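Local coordinates for protein giardin subunit alpha-1 (Giardia intestinalis, PDB 4EVF) that binds calcium and, in a calcium-dependent way, phosphatidylserine-containing membranes as an annexin of the parasite cytoskeleton, with a role in attachment to the intestinal mucosa, at residues K18-Y30 / R283-K295. Residues are numbered along the deposited sequence; the frame is centred on the assembly and turned at random.
Sequences KDEVQIAFIASEY and RMAPILRTLWRVK
Thr290 is the knob of this helix pair, its side chain seated among Val21, Ala24, Phe25 and Ser28. Its CG2, anti to the backbone N, presses on the backbone of helix 20-28, 3.3 Å from Phe25 CA, and meets the Phe25 ring at its edge. OG1 turns back along its own helix to Pro286 O (2.7 Å), which Thr290 N reaches from the opposite face of the carbonyl plane. Beside the knob, Ala24 CB lies against Ile287 CG2 and Leu291 CG, and Val21 CG2 against Pro286 CB.

Polar clamps close both ends. The extended Arg283 chain grips Glu20 side-on: NE bonds to OE1 (3.0 Å), NH2 to OE2 (2.6 Å), through syn lone pairs and with the carboxylate and guanidinium planes only 7° apart; OE2 also accepts from NE, less straight at 136°. Arg283 NH1 bonds to Gly60 O, a second hold on the guanidinium. At the C-terminal end, Arg293 NH2 donates to Ser28 O (3.0 Å) in the carbonyl plane; a water lies 2.9 Å from Ser28 O and 2.8 Å from Leu291 O. A Schellman motif at Arg293 ends helix 284-292, while Leu291 also packs on Leu66 and Leu70 of helix 62-70.

The helices run nearly parallel, 16° apart with axes 8.3 Å from each other, and join the first and fourth predicted repeats, which pair in this way in the annexin fold.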
loop_
_atom_site.group_PDB
_atom_site.type_symbol
_atom_site.label_atom_id
_atom_site.label_comp_id
_atom_site.label_asym_id
_atom_site.label_seq_id
_atom_site.Cartn_x
_atom_site.Cartn_y
_atom_site.Cartn_z
ATOM N N LYS A 18 -16.990 12.477 -19.465
ATOM C CA LYS A 18 -16.583 12.943 -18.148
ATOM C C LYS A 18 -17.214 12.075 -17.053
ATOM O O LYS A 18 -17.489 12.541 -15.949
ATOM C CB LYS A 18 -16.972 14.411 -17.964
ATOM C CG LYS A 18 -16.345 15.342 -18.982
ATOM C CD LYS A 18 -16.818 16.775 -18.789
ATOM C CE LYS A 18 -15.775 17.783 -19.257
ATOM N NZ LYS A 18 -15.338 17.543 -20.660
ATOM N N ASP A 19 -17.441 10.810 -17.391
ATOM C CA ASP A 19 -18.031 9.829 -16.503
ATOM C C ASP A 19 -16.956 9.219 -15.585
ATOM O O ASP A 19 -16.258 8.288 -15.973
ATOM C CB ASP A 19 -18.691 8.745 -17.360
ATOM C CG ASP A 19 -19.572 7.800 -16.560
ATOM O OD1 ASP A 19 -19.522 7.825 -15.309
ATOM O OD2 ASP A 19 -20.310 7.011 -17.202
ATOM N N GLU A 20 -16.838 9.737 -14.365
ATOM C CA GLU A 20 -15.801 9.290 -13.429
ATOM C C GLU A 20 -15.952 7.842 -12.982
ATOM O O GLU A 20 -14.978 7.078 -12.960
ATOM C CB GLU A 20 -15.754 10.203 -12.204
ATOM C CG GLU A 20 -15.114 11.544 -12.469
ATOM C CD GLU A 20 -15.031 12.396 -11.217
ATOM O OE1 GLU A 20 -15.920 12.281 -10.343
ATOM O OE2 GLU A 20 -14.067 13.174 -11.104
ATOM N N VAL A 21 -17.166 7.461 -12.608
ATOM C CA VAL A 21 -17.388 6.093 -12.174
ATOM C C VAL A 21 -17.094 5.116 -13.313
ATOM O O VAL A 21 -16.575 4.021 -13.086
ATOM C CB VAL A 21 -18.806 5.878 -11.612
ATOM C CG1 VAL A 21 -19.009 4.422 -11.248
ATOM C CG2 VAL A 21 -19.028 6.752 -10.387
ATOM N N GLN A 22 -17.414 5.516 -14.542
ATOM C CA GLN A 22 -17.146 4.658 -15.695
ATOM C C GLN A 22 -15.642 4.469 -15.938
ATOM O O GLN A 22 -15.194 3.375 -16.295
ATOM C CB GLN A 22 -17.838 5.188 -16.953
ATOM C CG GLN A 22 -17.609 4.338 -18.193
ATOM C CD GLN A 22 -18.069 2.895 -18.026
ATOM O OE1 GLN A 22 -18.726 2.545 -17.044
ATOM N NE2 GLN A 22 -17.719 2.048 -18.992
ATOM N N ILE A 23 -14.860 5.525 -15.751
ATOM C CA ILE A 23 -13.410 5.384 -15.857
ATOM C C ILE A 23 -12.904 4.473 -14.743
ATOM O O ILE A 23 -12.081 3.586 -14.975
ATOM C CB ILE A 23 -12.699 6.745 -15.805
ATOM C CG1 ILE A 23 -13.132 7.612 -16.990
ATOM C CG2 ILE A 23 -11.181 6.568 -15.731
ATOM C CD1 ILE A 23 -12.785 9.075 -16.823
ATOM N N ALA A 24 -13.414 4.688 -13.534
ATOM C CA ALA A 24 -13.075 3.841 -12.404
ATOM C C ALA A 24 -13.473 2.399 -12.681
ATOM O O ALA A 24 -12.726 1.473 -12.365
ATOM C CB ALA A 24 -13.749 4.360 -11.110
ATOM N N PHE A 25 -14.636 2.203 -13.291
ATOM C CA PHE A 25 -15.103 0.842 -13.528
ATOM C C PHE A 25 -14.198 0.097 -14.508
ATOM O O PHE A 25 -13.868 -1.077 -14.298
ATOM C CB PHE A 25 -16.547 0.803 -14.033
ATOM C CG PHE A 25 -17.005 -0.586 -14.383
ATOM C CD1 PHE A 25 -17.226 -1.520 -13.388
ATOM C CD2 PHE A 25 -17.171 -0.969 -15.706
ATOM C CE1 PHE A 25 -17.622 -2.808 -13.702
ATOM C CE2 PHE A 25 -17.570 -2.250 -16.027
ATOM C CZ PHE A 25 -17.795 -3.173 -15.025
ATOM N N ILE A 26 -13.825 0.777 -15.586
ATOM C CA ILE A 26 -12.921 0.191 -16.572
ATOM C C ILE A 26 -11.570 -0.095 -15.934
ATOM O O ILE A 26 -10.992 -1.160 -16.134
ATOM C CB ILE A 26 -12.725 1.107 -17.792
ATOM C CG1 ILE A 26 -14.044 1.259 -18.558
ATOM C CG2 ILE A 26 -11.650 0.538 -18.699
ATOM C CD1 ILE A 26 -14.102 2.477 -19.449
ATOM N N ALA A 27 -11.063 0.854 -15.154
ATOM C CA ALA A 27 -9.782 0.645 -14.499
ATOM C C ALA A 27 -9.852 -0.569 -13.577
ATOM O O ALA A 27 -8.882 -1.315 -13.455
ATOM C CB ALA A 27 -9.357 1.888 -13.735
ATOM N N SER A 28 -11.014 -0.770 -12.951
ATOM C CA SER A 28 -11.192 -1.806 -11.932
ATOM C C SER A 28 -11.191 -3.208 -12.539
ATOM O O SER A 28 -10.978 -4.202 -11.848
ATOM C CB SER A 28 -12.510 -1.585 -11.190
ATOM O OG SER A 28 -13.611 -2.110 -11.917
ATOM N N GLU A 29 -11.446 -3.272 -13.840
ATOM C CA GLU A 29 -11.570 -4.535 -14.553
ATOM C C GLU A 29 -10.222 -5.183 -14.869
ATOM O O GLU A 29 -10.168 -6.356 -15.236
ATOM C CB GLU A 29 -12.319 -4.295 -15.863
ATOM C CG GLU A 29 -13.776 -3.960 -15.692
ATOM C CD GLU A 29 -14.561 -5.165 -15.243
ATOM O OE1 GLU A 29 -14.633 -5.410 -14.021
ATOM O OE2 GLU A 29 -15.082 -5.886 -16.119
ATOM N N TYR A 30 -9.146 -4.413 -14.728
ATOM C CA TYR A 30 -7.840 -4.791 -15.261
ATOM C C TYR A 30 -6.693 -4.513 -14.304
ATOM O O TYR A 30 -6.682 -3.501 -13.589
ATOM C CB TYR A 30 -7.576 -4.038 -16.563
ATOM C CG TYR A 30 -8.601 -4.301 -17.634
ATOM C CD1 TYR A 30 -8.613 -5.508 -18.325
ATOM C CD2 TYR A 30 -9.565 -3.352 -17.955
ATOM C CE1 TYR A 30 -9.551 -5.758 -19.296
ATOM C CE2 TYR A 30 -10.508 -3.598 -18.926
ATOM C CZ TYR A 30 -10.489 -4.805 -19.598
ATOM O OH TYR A 30 -11.416 -5.064 -20.574
ATOM N N ARG A 283 -18.878 12.151 -4.434
ATOM C CA ARG A 283 -18.037 11.943 -5.616
ATOM C C ARG A 283 -17.035 10.798 -5.409
ATOM O O ARG A 283 -17.003 9.839 -6.184
ATOM C CB ARG A 283 -17.308 13.248 -5.970
ATOM C CG ARG A 283 -16.463 13.194 -7.238
ATOM C CD ARG A 283 -15.666 14.477 -7.405
ATOM N NE ARG A 283 -14.812 14.470 -8.593
ATOM C CZ ARG A 283 -13.806 15.319 -8.783
ATOM N NH1 ARG A 283 -13.526 16.229 -7.861
ATOM N NH2 ARG A 283 -13.073 15.254 -9.886
ATOM N N MET A 284 -16.232 10.893 -4.356
ATOM C CA MET A 284 -15.158 9.929 -4.115
ATOM C C MET A 284 -15.650 8.519 -3.819
ATOM O O MET A 284 -15.072 7.539 -4.297
ATOM C CB MET A 284 -14.277 10.396 -2.953
ATOM C CG MET A 284 -13.239 9.370 -2.519
ATOM S SD MET A 284 -11.971 9.088 -3.795
ATOM C CE MET A 284 -11.139 10.671 -3.778
ATOM N N ALA A 285 -16.703 8.407 -3.015
ATOM C CA ALA A 285 -17.146 7.095 -2.548
ATOM C C ALA A 285 -17.487 6.085 -3.658
ATOM O O ALA A 285 -17.035 4.939 -3.613
ATOM C CB ALA A 285 -18.298 7.229 -1.561
ATOM N N PRO A 286 -18.306 6.491 -4.641
ATOM C CA PRO A 286 -18.628 5.516 -5.689
ATOM C C PRO A 286 -17.376 5.087 -6.455
ATOM O O PRO A 286 -17.275 3.944 -6.896
ATOM C CB PRO A 286 -19.599 6.278 -6.608
ATOM C CG PRO A 286 -19.462 7.715 -6.240
ATOM C CD PRO A 286 -19.069 7.743 -4.793
ATOM N N ILE A 287 -16.437 6.007 -6.608
ATOM C CA ILE A 287 -15.186 5.687 -7.271
ATOM C C ILE A 287 -14.457 4.595 -6.493
ATOM O O ILE A 287 -14.067 3.583 -7.071
ATOM C CB ILE A 287 -14.296 6.925 -7.438
ATOM C CG1 ILE A 287 -14.924 7.891 -8.449
ATOM C CG2 ILE A 287 -12.885 6.516 -7.863
ATOM C CD1 ILE A 287 -14.248 9.244 -8.513
ATOM N N LEU A 288 -14.292 4.789 -5.182
ATOM C CA LEU A 288 -13.583 3.801 -4.370
ATOM C C LEU A 288 -14.292 2.443 -4.344
ATOM O O LEU A 288 -13.652 1.402 -4.540
ATOM C CB LEU A 288 -13.329 4.320 -2.943
ATOM C CG LEU A 288 -12.399 5.520 -2.741
ATOM C CD1 LEU A 288 -12.297 5.881 -1.239
ATOM C CD2 LEU A 288 -11.004 5.278 -3.347
ATOM N N ARG A 289 -15.599 2.451 -4.132
ATOM C CA ARG A 289 -16.359 1.220 -4.112
ATOM C C ARG A 289 -16.257 0.462 -5.453
ATOM O O ARG A 289 -16.229 -0.712 -5.471
ATOM C CB ARG A 289 -17.824 1.408 -3.708
ATOM C CG ARG A 289 -18.084 1.722 -2.246
ATOM C CD ARG A 289 -19.555 1.953 -1.969
ATOM N NE ARG A 289 -20.189 0.697 -1.695
ATOM C CZ ARG A 289 -21.422 0.531 -1.264
ATOM N NH1 ARG A 289 -22.185 1.548 -1.017
ATOM N NH2 ARG A 289 -21.870 -0.668 -1.048
ATOM N N THR A 290 -16.204 1.161 -6.554
ATOM C CA THR A 290 -16.011 0.524 -7.855
ATOM C C THR A 290 -14.645 -0.175 -7.907
ATOM O O THR A 290 -14.545 -1.370 -8.217
ATOM C CB THR A 290 -16.109 1.542 -9.003
ATOM O OG1 THR A 290 -17.371 2.219 -8.945
ATOM C CG2 THR A 290 -15.977 0.843 -10.351
ATOM N N LEU A 291 -13.597 0.574 -7.586
ATOM C CA LEU A 291 -12.229 0.062 -7.667
ATOM C C LEU A 291 -11.968 -1.106 -6.726
ATOM O O LEU A 291 -11.207 -2.011 -7.072
ATOM C CB LEU A 291 -11.204 1.179 -7.451
ATOM C CG LEU A 291 -11.214 2.309 -8.489
ATOM C CD1 LEU A 291 -10.481 3.549 -7.985
ATOM C CD2 LEU A 291 -10.617 1.825 -9.821
ATOM N N TRP A 292 -12.602 -1.097 -5.550
ATOM C CA TRP A 292 -12.380 -2.139 -4.550
ATOM C C TRP A 292 -13.379 -3.285 -4.674
ATOM O O TRP A 292 -13.306 -4.267 -3.945
ATOM C CB TRP A 292 -12.357 -1.557 -3.131
ATOM C CG TRP A 292 -11.105 -0.803 -2.864
ATOM C CD1 TRP A 292 -10.936 0.554 -2.891
ATOM C CD2 TRP A 292 -9.819 -1.365 -2.576
ATOM N NE1 TRP A 292 -9.625 0.867 -2.620
ATOM C CE2 TRP A 292 -8.922 -0.291 -2.412
ATOM C CE3 TRP A 292 -9.345 -2.675 -2.415
ATOM C CZ2 TRP A 292 -7.576 -0.483 -2.110
ATOM C CZ3 TRP A 292 -8.003 -2.864 -2.112
ATOM C CH2 TRP A 292 -7.135 -1.772 -1.967
ATOM N N ARG A 293 -14.284 -3.155 -5.639
ATOM C CA ARG A 293 -15.272 -4.182 -5.956
ATOM C C ARG A 293 -16.205 -4.475 -4.788
ATOM O O ARG A 293 -16.459 -5.630 -4.449
ATOM C CB ARG A 293 -14.604 -5.466 -6.465
ATOM C CG ARG A 293 -14.011 -5.312 -7.848
ATOM C CD ARG A 293 -13.513 -6.645 -8.406
ATOM N NE ARG A 293 -12.693 -6.431 -9.590
ATOM C CZ ARG A 293 -11.944 -7.371 -10.160
ATOM N NH1 ARG A 293 -11.908 -8.598 -9.653
ATOM N NH2 ARG A 293 -11.221 -7.084 -11.236
ATOM N N VAL A 294 -16.722 -3.422 -4.194
ATOM C CA VAL A 294 -17.698 -3.575 -3.166
ATOM C C VAL A 294 -18.862 -2.579 -3.378
ATOM O O VAL A 294 -19.198 -1.846 -2.487
ATOM C CB VAL A 294 -17.101 -3.482 -1.751
ATOM C CG1 VAL A 294 -16.082 -4.565 -1.577
ATOM C CG2 VAL A 294 -16.441 -2.198 -1.496
ATOM N N LYS A 295 -19.471 -2.599 -4.563
ATOM C CA LYS A 295 -20.706 -1.865 -4.806
ATOM C C LYS A 295 -21.816 -2.454 -3.948
ATOM O O LYS A 295 -22.863 -1.829 -3.753
ATOM C CB LYS A 295 -21.104 -1.956 -6.276
ATOM C CG LYS A 295 -20.062 -1.451 -7.253
ATOM C CD LYS A 295 -20.496 -1.729 -8.694
ATOM C CE LYS A 295 -19.463 -1.218 -9.677
ATOM N NZ LYS A 295 -19.834 0.174 -10.065
HETATM O O HOH W 1 -10.050 -3.397 -9.183
HETATM O O HOH W 2 -14.269 -4.761 -11.637
#